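Local coordinates for endoglucanase (Ruminococcus champanellensis, PDB 6WQV), which is an endoglucanase of glycosyl hydrolase family 5 that probably cleaves beta-glucan and xylan chains and here holds a bound cellotriose, at residues His241-Ser244 with Ala249-Thr252; Phe289-Lys294 with Val301-Asn306; Met162-Leu167 with Asn172-Gly177; Trp268-Ile273 with Glu305-Ile310. All blocks are in the same frame, centred on the assembly; numbering follows the deposited sequence.

Contact 1 of 4, residues His241-Ser244 with Ala249-Thr252; sequences HSYS and ALNT. With GLC (alpha-D-glucopyranose), chain E.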
loop_
_atom_site.group_PDB
_atom_site.type_symbol
_atom_site.label_atom_id
_atom_site.label_comp_id
_atom_site.label_asym_id
_atom_site.label_seq_id
_atom_site.Cartn_x
_atom_site.Cartn_y
_atom_site.Cartn_z
ATOM N N HIS A 241 -5.028 -0.437 5.971
ATOM C CA HIS A 241 -3.817 -0.694 6.746
ATOM C C HIS A 241 -4.247 -0.981 8.182
ATOM O O HIS A 241 -5.104 -0.283 8.741
ATOM C CB HIS A 241 -2.866 0.504 6.722
ATOM C CG HIS A 241 -2.491 0.964 5.344
ATOM N ND1 HIS A 241 -1.610 2.004 5.127
ATOM C CD2 HIS A 241 -2.893 0.553 4.121
ATOM C CE1 HIS A 241 -1.491 2.212 3.828
ATOM N NE2 HIS A 241 -2.256 1.345 3.194
ATOM N N SER A 242 -3.676 -2.027 8.785
ATOM C CA SER A 242 -4.118 -2.437 10.118
ATOM C C SER A 242 -2.933 -2.907 10.960
ATOM O O SER A 242 -2.656 -4.103 11.083
ATOM C CB SER A 242 -5.242 -3.481 10.041
ATOM O OG SER A 242 -5.868 -3.669 11.298
ATOM N N TYR A 243 -2.244 -1.942 11.565
ATOM C CA TYR A 243 -1.137 -2.222 12.478
ATOM C C TYR A 243 -1.743 -2.432 13.857
ATOM O O TYR A 243 -1.777 -1.535 14.703
ATOM C CB TYR A 243 -0.155 -1.062 12.483
ATOM C CG TYR A 243 0.620 -0.853 11.213
ATOM C CD1 TYR A 243 0.073 -0.168 10.140
ATOM C CD2 TYR A 243 1.928 -1.295 11.103
ATOM C CE1 TYR A 243 0.803 0.056 8.981
ATOM C CE2 TYR A 243 2.664 -1.076 9.953
ATOM C CZ TYR A 243 2.097 -0.414 8.892
ATOM O OH TYR A 243 2.837 -0.202 7.755
ATOM N N SER A 244 -2.227 -3.651 14.087
ATOM C CA SER A 244 -3.090 -3.942 15.212
ATOM C C SER A 244 -2.535 -5.103 16.023
ATOM O O SER A 244 -2.044 -6.085 15.445
ATOM C CB SER A 244 -4.486 -4.317 14.695
ATOM O OG SER A 244 -4.966 -3.348 13.774
ATOM N N ALA A 249 1.964 -2.910 18.106
ATOM C CA ALA A 249 2.447 -3.065 16.741
ATOM C C ALA A 249 3.044 -1.793 16.158
ATOM O O ALA A 249 3.975 -1.870 15.346
ATOM C CB ALA A 249 1.294 -3.524 15.842
ATOM N N LEU A 250 2.502 -0.625 16.511
ATOM C CA LEU A 250 2.862 0.621 15.839
ATOM C C LEU A 250 3.325 1.730 16.772
ATOM O O LEU A 250 4.046 2.624 16.314
ATOM C CB LEU A 250 1.679 1.136 15.002
ATOM C CG LEU A 250 1.890 2.382 14.142
ATOM C CD1 LEU A 250 3.086 2.232 13.208
ATOM C CD2 LEU A 250 0.618 2.696 13.339
ATOM N N ASN A 251 2.956 1.703 18.050
ATOM C CA ASN A 251 3.354 2.736 19.003
ATOM C C ASN A 251 4.775 2.461 19.470
ATOM O O ASN A 251 5.025 1.474 20.171
ATOM C CB ASN A 251 2.393 2.712 20.186
ATOM C CG ASN A 251 2.629 3.853 21.166
ATOM O OD1 ASN A 251 3.599 4.602 21.052
ATOM N ND2 ASN A 251 1.736 3.979 22.140
ATOM N N THR A 252 5.717 3.331 19.094
ATOM C CA THR A 252 7.095 3.122 19.520
ATOM C C THR A 252 7.257 3.229 21.033
ATOM O O THR A 252 8.256 2.737 21.568
ATOM C CB THR A 252 8.048 4.095 18.821
ATOM O OG1 THR A 252 7.634 5.443 19.067
ATOM C CG2 THR A 252 8.082 3.844 17.320
HETATM C C1 GLC E . 1.356 3.977 6.881
HETATM C C2 GLC E . 2.263 4.435 5.755
HETATM C C3 GLC E . 3.677 4.039 5.753
HETATM C C4 GLC E . 4.273 4.186 7.133
HETATM C C5 GLC E . 3.496 3.262 8.041
HETATM C C6 GLC E . 4.083 3.098 9.432
HETATM O O1 GLC E . 0.670 2.810 6.691
HETATM O O2 GLC E . 1.591 4.092 4.505
HETATM O O3 GLC E . 4.372 4.932 4.805
HETATM O O4 GLC E . 5.665 3.858 7.079
HETATM O O5 GLC E . 2.119 3.791 8.191
HETATM O O6 GLC E . 4.078 4.273 10.119
#

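Contact 2 of 4, residues Phe289-Lys294 with Val301-Asn306; sequences FGALNK and VLWGEN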
loop_
_atom_site.group_PDB
_atom_site.type_symbol
_atom_site.label_atom_id
_atom_site.label_comp_id
_atom_site.label_asym_id
_atom_site.label_seq_id
_atom_site.Cartn_x
_atom_site.Cartn_y
_atom_site.Cartn_z
ATOM N N PHE A 289 0.560 -4.135 7.118
ATOM C CA PHE A 289 0.518 -4.470 8.539
ATOM C C PHE A 289 1.965 -4.741 8.954
ATOM O O PHE A 289 2.855 -4.913 8.111
ATOM C CB PHE A 289 -0.403 -5.680 8.833
ATOM C CG PHE A 289 0.249 -6.999 8.579
ATOM C CD1 PHE A 289 0.549 -7.379 7.288
ATOM C CD2 PHE A 289 0.601 -7.851 9.619
ATOM C CE1 PHE A 289 1.182 -8.567 7.037
ATOM C CE2 PHE A 289 1.235 -9.050 9.366
ATOM C CZ PHE A 289 1.523 -9.405 8.076
ATOM N N GLY A 290 2.190 -4.795 10.258
ATOM C CA GLY A 290 3.505 -5.102 10.798
ATOM C C GLY A 290 3.480 -4.858 12.284
ATOM O O GLY A 290 2.512 -4.329 12.832
ATOM N N ALA A 291 4.553 -5.286 12.943
ATOM C CA ALA A 291 4.750 -5.025 14.366
ATOM C C ALA A 291 6.203 -4.612 14.555
ATOM O O ALA A 291 7.112 -5.316 14.107
ATOM C CB ALA A 291 4.434 -6.250 15.234
ATOM N N LEU A 292 6.407 -3.470 15.200
ATOM C CA LEU A 292 7.746 -2.937 15.406
ATOM C C LEU A 292 8.631 -3.929 16.138
ATOM O O LEU A 292 8.188 -4.634 17.049
ATOM C CB LEU A 292 7.655 -1.712 16.309
ATOM C CG LEU A 292 6.933 -0.480 15.786
ATOM C CD1 LEU A 292 6.492 0.393 16.954
ATOM C CD2 LEU A 292 7.831 0.312 14.877
ATOM N N ASN A 293 9.920 -3.926 15.791
ATOM C CA ASN A 293 10.884 -4.664 16.593
ATOM C C ASN A 293 11.067 -3.965 17.934
ATOM O O ASN A 293 11.556 -2.831 17.987
ATOM C CB ASN A 293 12.248 -4.753 15.919
ATOM C CG ASN A 293 13.292 -5.353 16.849
ATOM O OD1 ASN A 293 12.990 -6.257 17.630
ATOM N ND2 ASN A 293 14.511 -4.839 16.791
ATOM N N LYS A 294 10.693 -4.648 19.018
ATOM C CA LYS A 294 10.894 -4.169 20.380
ATOM C C LYS A 294 11.707 -5.185 21.173
ATOM O O LYS A 294 11.569 -5.296 22.396
ATOM C CB LYS A 294 9.554 -3.874 21.056
ATOM C CG LYS A 294 8.824 -2.681 20.447
ATOM C CD LYS A 294 7.419 -2.538 21.012
ATOM C CE LYS A 294 6.729 -1.295 20.473
ATOM N NZ LYS A 294 5.277 -1.281 20.804
ATOM N N VAL A 301 6.230 -13.385 17.404
ATOM C CA VAL A 301 5.915 -14.677 16.790
ATOM C C VAL A 301 4.475 -15.074 17.092
ATOM O O VAL A 301 3.733 -15.504 16.203
ATOM C CB VAL A 301 6.923 -15.749 17.241
ATOM C CG1 VAL A 301 6.435 -17.153 16.884
ATOM C CG2 VAL A 301 8.291 -15.494 16.611
ATOM N N LEU A 302 4.053 -14.930 18.347
ATOM C CA LEU A 302 2.682 -15.271 18.706
ATOM C C LEU A 302 1.697 -14.357 17.994
ATOM O O LEU A 302 0.683 -14.813 17.447
ATOM C CB LEU A 302 2.520 -15.171 20.220
ATOM C CG LEU A 302 1.149 -15.511 20.797
ATOM C CD1 LEU A 302 0.831 -16.970 20.542
ATOM C CD2 LEU A 302 1.086 -15.194 22.279
ATOM N N TRP A 303 1.978 -13.052 17.998
ATOM C CA TRP A 303 1.149 -12.095 17.271
ATOM C C TRP A 303 1.084 -12.444 15.790
ATOM O O TRP A 303 -0.001 -12.476 15.195
ATOM C CB TRP A 303 1.714 -10.684 17.488
ATOM C CG TRP A 303 1.179 -9.658 16.551
ATOM C CD1 TRP A 303 0.054 -8.903 16.711
ATOM C CD2 TRP A 303 1.748 -9.272 15.298
ATOM N NE1 TRP A 303 -0.113 -8.067 15.627
ATOM C CE2 TRP A 303 0.916 -8.276 14.748
ATOM C CE3 TRP A 303 2.884 -9.673 14.590
ATOM C CZ2 TRP A 303 1.185 -7.676 13.516
ATOM C CZ3 TRP A 303 3.148 -9.081 13.364
ATOM C CH2 TRP A 303 2.297 -8.102 12.839
ATOM N N GLY A 304 2.233 -12.731 15.179
ATOM C CA GLY A 304 2.265 -12.942 13.742
ATOM C C GLY A 304 1.555 -14.207 13.306
ATOM O O GLY A 304 0.847 -14.209 12.289
ATOM N N GLU A 305 1.745 -15.306 14.043
ATOM C CA GLU A 305 1.021 -16.528 13.720
ATOM C C GLU A 305 -0.481 -16.281 13.743
ATOM O O GLU A 305 -1.209 -16.706 12.840
ATOM C CB GLU A 305 1.348 -17.634 14.726
ATOM C CG GLU A 305 2.792 -18.070 14.810
ATOM C CD GLU A 305 2.997 -19.149 15.866
ATOM O OE1 GLU A 305 2.360 -19.070 16.941
ATOM O OE2 GLU A 305 3.792 -20.078 15.615
ATOM N N ASN A 306 -0.959 -15.584 14.771
ATOM C CA ASN A 306 -2.397 -15.396 14.921
ATOM C C ASN A 306 -2.937 -14.374 13.930
ATOM O O ASN A 306 -4.052 -14.539 13.422
ATOM C CB ASN A 306 -2.716 -15.013 16.360
ATOM C CG ASN A 306 -2.721 -16.206 17.271
ATOM O OD1 ASN A 306 -3.683 -16.975 17.287
ATOM N ND2 ASN A 306 -1.635 -16.395 18.017
#

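Contact 3 of 4, residues Met162-Leu167 with Asn172-Gly177; sequences MNQPRL and NEWNGG. Unlike the reference sequence in segment 162-167: Gln164 (reference Glu). With GLC (alpha-D-glucopyranose), chain E.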
loop_
_atom_site.group_PDB
_atom_site.type_symbol
_atom_site.label_atom_id
_atom_site.label_comp_id
_atom_site.label_asym_id
_atom_site.label_seq_id
_atom_site.Cartn_x
_atom_site.Cartn_y
_atom_site.Cartn_z
ATOM N N MET A 162 -4.404 5.890 -4.185
ATOM C CA MET A 162 -3.887 6.749 -3.132
ATOM C C MET A 162 -3.466 5.841 -1.986
ATOM O O MET A 162 -3.817 4.658 -1.951
ATOM C CB MET A 162 -4.946 7.719 -2.600
ATOM C CG MET A 162 -5.464 8.711 -3.611
ATOM S SD MET A 162 -6.701 9.787 -2.893
ATOM C CE MET A 162 -8.124 8.710 -2.868
ATOM N N ASN A 163 -2.741 6.408 -1.026
ATOM C CA ASN A 163 -2.266 5.636 0.118
ATOM C C ASN A 163 -3.104 5.878 1.367
ATOM O O ASN A 163 -3.938 5.041 1.723
ATOM C CB ASN A 163 -0.796 5.942 0.386
ATOM C CG ASN A 163 -0.239 5.162 1.555
ATOM O OD1 ASN A 163 -0.454 3.957 1.659
ATOM N ND2 ASN A 163 0.459 5.857 2.447
ATOM N N GLN A 164 -2.873 7.003 2.039
ATOM C CA GLN A 164 -3.559 7.339 3.288
ATOM C C GLN A 164 -4.054 8.776 3.242
ATOM O O GLN A 164 -3.624 9.621 4.031
ATOM C CB GLN A 164 -2.632 7.138 4.484
ATOM C CG GLN A 164 -2.412 5.707 4.846
ATOM C CD GLN A 164 -1.733 5.560 6.182
ATOM O OE1 GLN A 164 -0.700 6.181 6.441
ATOM N NE2 GLN A 164 -2.327 4.757 7.060
ATOM N N PRO A 165 -4.966 9.089 2.320
ATOM C CA PRO A 165 -5.487 10.462 2.250
ATOM C C PRO A 165 -6.135 10.859 3.569
ATOM O O PRO A 165 -6.905 10.095 4.157
ATOM C CB PRO A 165 -6.510 10.388 1.111
ATOM C CG PRO A 165 -6.958 8.949 1.109
ATOM C CD PRO A 165 -5.698 8.167 1.440
ATOM N N ARG A 166 -5.813 12.060 4.040
ATOM C CA ARG A 166 -6.204 12.440 5.390
ATOM C C ARG A 166 -5.994 13.935 5.587
ATOM O O ARG A 166 -5.429 14.623 4.732
ATOM C CB ARG A 166 -5.390 11.649 6.416
ATOM C CG ARG A 166 -3.920 12.050 6.438
ATOM C CD ARG A 166 -3.087 11.061 7.217
ATOM N NE ARG A 166 -1.679 11.442 7.294
ATOM C CZ ARG A 166 -0.764 11.111 6.389
ATOM N NH1 ARG A 166 -1.102 10.404 5.325
ATOM N NH2 ARG A 166 0.499 11.490 6.554
ATOM N N LEU A 167 -6.472 14.430 6.730
ATOM C CA LEU A 167 -6.302 15.833 7.100
ATOM C C LEU A 167 -5.067 15.976 7.975
ATOM O O LEU A 167 -5.129 15.856 9.198
ATOM C CB LEU A 167 -7.521 16.330 7.859
ATOM C CG LEU A 167 -8.773 16.618 7.047
ATOM C CD1 LEU A 167 -9.905 16.919 8.025
ATOM C CD2 LEU A 167 -8.533 17.763 6.084
ATOM N N ASN A 172 -8.046 15.292 14.527
ATOM C CA ASN A 172 -8.516 13.949 14.222
ATOM C C ASN A 172 -7.897 13.396 12.944
ATOM O O ASN A 172 -8.488 12.541 12.278
ATOM C CB ASN A 172 -10.040 13.916 14.174
ATOM C CG ASN A 172 -10.652 14.088 15.541
ATOM O OD1 ASN A 172 -10.510 13.220 16.403
ATOM N ND2 ASN A 172 -11.315 15.217 15.760
ATOM N N GLU A 173 -6.687 13.855 12.614
ATOM C CA GLU A 173 -5.987 13.365 11.434
ATOM C C GLU A 173 -6.048 11.844 11.332
ATOM O O GLU A 173 -6.348 11.294 10.266
ATOM C CB GLU A 173 -4.532 13.839 11.462
ATOM C CG GLU A 173 -3.649 13.114 10.460
ATOM C CD GLU A 173 -2.233 13.665 10.387
ATOM O OE1 GLU A 173 -1.921 14.643 11.096
ATOM O OE2 GLU A 173 -1.428 13.120 9.604
ATOM N N TRP A 174 -5.757 11.144 12.435
ATOM C CA TRP A 174 -5.716 9.685 12.460
ATOM C C TRP A 174 -6.924 9.093 13.173
ATOM O O TRP A 174 -6.856 7.971 13.693
ATOM C CB TRP A 174 -4.426 9.191 13.110
ATOM C CG TRP A 174 -3.182 9.660 12.424
ATOM C CD1 TRP A 174 -2.337 10.643 12.847
ATOM C CD2 TRP A 174 -2.636 9.164 11.194
ATOM N NE1 TRP A 174 -1.302 10.794 11.958
ATOM C CE2 TRP A 174 -1.459 9.895 10.935
ATOM C CE3 TRP A 174 -3.029 8.175 10.285
ATOM C CZ2 TRP A 174 -0.670 9.669 9.808
ATOM C CZ3 TRP A 174 -2.242 7.951 9.166
ATOM C CH2 TRP A 174 -1.078 8.698 8.937
ATOM N N ASN A 175 -8.029 9.829 13.209
ATOM C CA ASN A 175 -9.269 9.393 13.830
ATOM C C ASN A 175 -10.450 9.801 12.965
ATOM O O ASN A 175 -11.461 10.307 13.458
ATOM C CB ASN A 175 -9.415 9.970 15.236
ATOM C CG ASN A 175 -10.567 9.352 15.998
ATOM O OD1 ASN A 175 -10.846 8.162 15.865
ATOM N ND2 ASN A 175 -11.252 10.164 16.794
ATOM N N GLY A 176 -10.316 9.631 11.649
ATOM C CA GLY A 176 -11.429 9.806 10.740
ATOM C C GLY A 176 -11.575 11.179 10.126
ATOM O O GLY A 176 -12.444 11.362 9.262
ATOM N N GLY A 177 -10.773 12.156 10.544
ATOM C CA GLY A 177 -10.851 13.471 9.924
ATOM C C GLY A 177 -12.182 14.131 10.233
ATOM O O GLY A 177 -12.640 14.139 11.382
HETATM C C1 GLC E . 1.356 3.977 6.881
HETATM C C2 GLC E . 2.263 4.435 5.755
HETATM C C3 GLC E . 3.677 4.039 5.753
HETATM C C4 GLC E . 4.273 4.186 7.133
HETATM C C5 GLC E . 3.496 3.262 8.041
HETATM C C6 GLC E . 4.083 3.098 9.432
HETATM O O1 GLC E . 0.670 2.810 6.691
HETATM O O2 GLC E . 1.591 4.092 4.505
HETATM O O3 GLC E . 4.372 4.932 4.805
HETATM O O4 GLC E . 5.665 3.858 7.079
HETATM O O5 GLC E . 2.119 3.791 8.191
HETATM O O6 GLC E . 4.078 4.273 10.119
HETATM O O HOH W 1 1.253 12.793 9.030
#

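Contact 4 of 4, residues Trp268-Ile273 with Glu305-Ile310; sequences WTLQEI and ENYLRI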
loop_
_atom_site.group_PDB
_atom_site.type_symbol
_atom_site.label_atom_id
_atom_site.label_comp_id
_atom_site.label_asym_id
_atom_site.label_seq_id
_atom_site.Cartn_x
_atom_site.Cartn_y
_atom_site.Cartn_z
ATOM N N TRP A 268 -11.361 -9.470 16.865
ATOM C CA TRP A 268 -12.401 -8.461 16.687
ATOM C C TRP A 268 -12.005 -7.469 15.605
ATOM O O TRP A 268 -12.810 -7.133 14.728
ATOM C CB TRP A 268 -12.646 -7.726 18.002
ATOM C CG TRP A 268 -13.753 -6.720 17.915
ATOM C CD1 TRP A 268 -15.075 -6.942 18.169
ATOM C CD2 TRP A 268 -13.643 -5.338 17.538
ATOM N NE1 TRP A 268 -15.796 -5.789 17.979
ATOM C CE2 TRP A 268 -14.941 -4.789 17.592
ATOM C CE3 TRP A 268 -12.578 -4.514 17.162
ATOM C CZ2 TRP A 268 -15.202 -3.454 17.284
ATOM C CZ3 TRP A 268 -12.840 -3.186 16.860
ATOM C CH2 TRP A 268 -14.141 -2.672 16.923
ATOM N N THR A 269 -10.762 -6.987 15.652
ATOM C CA THR A 269 -10.302 -5.999 14.683
ATOM C C THR A 269 -10.373 -6.541 13.263
ATOM O O THR A 269 -10.864 -5.862 12.354
ATOM C CB THR A 269 -8.879 -5.573 15.052
ATOM O OG1 THR A 269 -8.913 -4.895 16.315
ATOM C CG2 THR A 269 -8.286 -4.672 13.982
ATOM N N LEU A 270 -9.890 -7.767 13.048
ATOM C CA LEU A 270 -9.888 -8.320 11.699
ATOM C C LEU A 270 -11.299 -8.667 11.247
ATOM O O LEU A 270 -11.645 -8.476 10.075
ATOM C CB LEU A 270 -8.942 -9.521 11.627
ATOM C CG LEU A 270 -7.482 -9.142 11.890
ATOM C CD1 LEU A 270 -6.587 -10.368 11.962
ATOM C CD2 LEU A 270 -6.948 -8.181 10.825
ATOM N N GLN A 271 -12.134 -9.157 12.166
ATOM C CA GLN A 271 -13.534 -9.411 11.843
ATOM C C GLN A 271 -14.244 -8.137 11.403
ATOM O O GLN A 271 -15.136 -8.189 10.548
ATOM C CB GLN A 271 -14.237 -10.018 13.059
ATOM C CG GLN A 271 -15.707 -10.323 12.869
ATOM C CD GLN A 271 -16.344 -10.924 14.118
ATOM O OE1 GLN A 271 -16.716 -12.098 14.130
ATOM N NE2 GLN A 271 -16.465 -10.122 15.172
ATOM N N GLU A 272 -13.856 -6.985 11.960
ATOM C CA GLU A 272 -14.491 -5.731 11.560
ATOM C C GLU A 272 -14.172 -5.393 10.107
ATOM O O GLU A 272 -15.031 -4.868 9.384
ATOM C CB GLU A 272 -14.037 -4.592 12.473
ATOM C CG GLU A 272 -14.658 -4.612 13.850
ATOM C CD GLU A 272 -16.156 -4.418 13.811
ATOM O OE1 GLU A 272 -16.600 -3.296 13.491
ATOM O OE2 GLU A 272 -16.888 -5.392 14.088
ATOM N N ILE A 273 -12.940 -5.652 9.672
ATOM C CA ILE A 273 -12.600 -5.461 8.264
ATOM C C ILE A 273 -13.444 -6.377 7.390
ATOM O O ILE A 273 -13.989 -5.959 6.360
ATOM C CB ILE A 273 -11.091 -5.680 8.041
ATOM C CG1 ILE A 273 -10.293 -4.682 8.888
ATOM C CG2 ILE A 273 -10.745 -5.560 6.565
ATOM C CD1 ILE A 273 -8.796 -4.940 8.946
ATOM N N GLU A 305 1.745 -15.306 14.043
ATOM C CA GLU A 305 1.021 -16.528 13.720
ATOM C C GLU A 305 -0.481 -16.281 13.743
ATOM O O GLU A 305 -1.209 -16.706 12.840
ATOM C CB GLU A 305 1.348 -17.634 14.726
ATOM C CG GLU A 305 2.792 -18.070 14.810
ATOM C CD GLU A 305 2.997 -19.149 15.866
ATOM O OE1 GLU A 305 2.360 -19.070 16.941
ATOM O OE2 GLU A 305 3.792 -20.078 15.615
ATOM N N ASN A 306 -0.959 -15.584 14.771
ATOM C CA ASN A 306 -2.397 -15.396 14.921
ATOM C C ASN A 306 -2.937 -14.374 13.930
ATOM O O ASN A 306 -4.052 -14.539 13.422
ATOM C CB ASN A 306 -2.716 -15.013 16.360
ATOM C CG ASN A 306 -2.721 -16.206 17.271
ATOM O OD1 ASN A 306 -3.683 -16.975 17.287
ATOM N ND2 ASN A 306 -1.635 -16.395 18.017
ATOM N N TYR A 307 -2.176 -13.314 13.644
ATOM C CA TYR A 307 -2.626 -12.328 12.661
ATOM C C TYR A 307 -2.921 -13.003 11.321
ATOM O O TYR A 307 -4.021 -12.864 10.767
ATOM C CB TYR A 307 -1.576 -11.216 12.519
ATOM C CG TYR A 307 -2.079 -9.942 11.847
ATOM C CD1 TYR A 307 -2.465 -9.954 10.520
ATOM C CD2 TYR A 307 -2.160 -8.746 12.545
ATOM C CE1 TYR A 307 -2.924 -8.814 9.906
ATOM C CE2 TYR A 307 -2.619 -7.598 11.937
ATOM C CZ TYR A 307 -3.002 -7.641 10.619
ATOM O OH TYR A 307 -3.454 -6.511 9.986
ATOM N N LEU A 308 -1.963 -13.772 10.797
ATOM C CA LEU A 308 -2.151 -14.399 9.495
ATOM C C LEU A 308 -3.221 -15.482 9.543
ATOM O O LEU A 308 -3.995 -15.637 8.584
ATOM C CB LEU A 308 -0.831 -14.960 8.978
ATOM C CG LEU A 308 0.098 -13.995 8.252
ATOM C CD1 LEU A 308 -0.520 -13.491 6.944
ATOM C CD2 LEU A 308 0.486 -12.814 9.115
ATOM N N ARG A 309 -3.285 -16.250 10.638
ATOM C CA ARG A 309 -4.307 -17.285 10.761
ATOM C C ARG A 309 -5.697 -16.668 10.737
ATOM O O ARG A 309 -6.585 -17.130 10.011
ATOM C CB ARG A 309 -4.105 -18.098 12.049
ATOM C CG ARG A 309 -5.136 -19.217 12.281
ATOM C CD ARG A 309 -5.023 -19.913 13.649
ATOM N NE ARG A 309 -5.127 -18.957 14.745
ATOM C CZ ARG A 309 -6.274 -18.458 15.188
ATOM N NH1 ARG A 309 -7.419 -18.832 14.636
ATOM N NH2 ARG A 309 -6.272 -17.581 16.184
ATOM N N ILE A 310 -5.901 -15.619 11.530
ATOM C CA ILE A 310 -7.216 -14.988 11.586
ATOM C C ILE A 310 -7.542 -14.309 10.261
ATOM O O ILE A 310 -8.661 -14.444 9.742
ATOM C CB ILE A 310 -7.290 -14.013 12.775
ATOM C CG1 ILE A 310 -7.144 -14.762 14.101
ATOM C CG2 ILE A 310 -8.617 -13.274 12.757
ATOM C CD1 ILE A 310 -6.876 -13.852 15.294
#

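Contact 1 of 4, residues His241-Ser244 with Ala249-Thr252
One face of the Tyr243 ring is overlain by a methyl of Leu250, whose CD1 stands 4.2 Å above the ring plane and towards its rim, while the Phe333 ring meets Tyr243 with the two planes at about 60°. The neighbouring flat group, the imidazole of His241, is used at its edge: ND1 is 2.9 Å from O1 of the bound glucose, close to the ring plane, in a hydrogen bond that either partner could donate. Nearer the backbone, the two segments meet mainly through apolar contacts. Tyr243 CB lies 3.8 Å from Leu250 CB, and the methyl of Ala249 comes as near to Tyr243 C. With CG anti to the backbone N (chi1 -176°), Leu250 holds both its methyls on the sugar side of this join, and CD1 comes 3.8 Å from glucose O6. The site is characteristic of a TIM barrel, where loops at the C-terminal ends of the strands form the pocket; His241 ends strand 236-241, and the short helix 246-249 brings the chain back beside Tyr243. Tyr243 is the centre of an inverse gamma turn, and across that turn Ser242 OG and Ser244 OG are hydrogen-bonded at 2.7 Å. The phenol extends to the sugar, with Tyr243 OH 3.5 Å from glucose C5, and its hydroxyl is hydrogen-bonded to Gln288 NE2, which fixes the ring from its far end.

Contact 2 of 4, residues Phe289-Lys294 with Val301-Asn306
From Phe289 to Ala291 the backbone runs almost fully extended past the side of helix 297-313, with the CA atoms of Ala291 and Gly304 8.3 Å apart, a gap that the Trp303 indole fills. The Ala291 methyl sits over the six-membered ring of Trp303, its CB 3.6 Å from the ring centroid and 11° off the normal, a clear CH-pi contact. The outer corner of the same ring, CH2, comes 3.5 Å from Gly290 C and also meets Phe289 CD2. The two aromatic planes are inclined at 33° and meet obliquely. This is the turn of a beta-alpha unit of the barrel: strand 284-289 ends at Phe289 and the following helix packs back on its exit. Because Trp303 CG is anti to the backbone N (chi1 166°), the indole projects off the helix towards segment 289-294, and NE1 is hydrogen-bonded to Ser244 O in the loop after the neighbouring strand 236-241. With an alanine here, the Ala291 methyl and the Phe289 ring would probably face a gap and Ser244 O be left without its indole partner. Gly290 O, 3.7 Å from Trp303 CZ2, is buried without a hydrogen-bonding partner.

Contact 3 of 4, residues Met162-Leu167 with Asn172-Gly177
Arg166 and Trp174 make the tight half of this contact. Trp174 CZ2 and CH2 lie over one face of the guanidinium, the planes 22° apart, and Arg166 NE is only 3.2 Å from Trp174 CZ2; beside it, Arg166 CD sits over the six-membered ring in a CH-pi contact. In its own plane the guanidinium is gripped from two directions. NE gives a fairly straight bond (161°) to Glu173 OE2 at 2.9 Å, a salt bridge that uses the anti lone pair of the carboxylate, and NH1 returns to Gln164 O of its own segment. The carboxylate is almost coplanar with the guanidinium, and Glu173 OE1 is bonded to Gly169 N.

At the solvent edge of the same pair a water links Arg166 NH2 to Glu173 OE2, and Trp174 is largely exposed. The Leu167 end is looser, with CD1 merely resting 4.0 Å from Gly177 CA. The second segment begins as a type I turn, Asn172 to Asn175.

Towards the sugar, Gln164 OE1 lies at the edge of the Trp174 ring and 3.0 Å from glucose C1, and Asn163 ND2 donates to glucose O2. In family 5 barrels this Asn-Glu pair just after strand 157-160 usually carries the acid/base, and the natural sequence has glutamate where Gln164 stands. The chemistry implies that Arg166, tied to the backbone carbonyl of Gln164 and salt-bridged to Glu173 through NE, probably helps to hold that position beside the sugar.

Contact 4 of 4, residues Trp268-Ile273 with Glu305-Ile310
Leu270 drives its branched end between Tyr307 and Ile310 and meets both roughly at right angles. Its CD1 lies 3.6 Å from Ile310 CG2 and 3.8 Å from the backbone oxygen of Tyr307, so one methyl spans the step from one helical turn to the next. The other methyl, CD2, turns to the phenol and stands 4.0 Å from Tyr307 OH. Ile310 CG2, anti to its own backbone N, is thereby placed facing the leucine. An alanine in place of Leu270 would probably open a gap between the helices, with Ile310 CG2 and the end of Tyr307 left without their packing partner.

The next shell sets these groups. Tyr307 OH is hydrogen-bonded to Ser242 O, and its ring stacks on Phe289 and meets Trp303, which limits how far it can turn. Apart from this packing, Arg309 NH2 gives a nearly linear bond (172°) to Asn306 OD1 of the same helix, in both the carbonyl and the guanidinium planes.

Helices 263-278 and 297-313 are neighbours in the outer ring of the barrel, following strands 236-241 and 284-289. Beneath their seam runs strand 284-289, whose Ile286 touches both Leu270 and Tyr307.

Contacts 2 and 4 are the buried pair and share helix 297-313: contact 2 fixes its flank to the strand exit at Phe289 by aromatic and methyl-aromatic packing, whereas contact 4 fixes it to the neighbouring helix by mainly aliphatic packing of Leu270 on Ile310 and the Tyr307 ring. Contact 1 is only partly buried, and backbone oxygens of its pocket loop tie it to contacts 2 and 4. Contact 3 lies at the surface on another part of the barrel rim, its centre about 24 Å from that of contact 2, and is charged and hydrated instead. It meets contact 1 at His241 and Asn163, and both touch the same glucose.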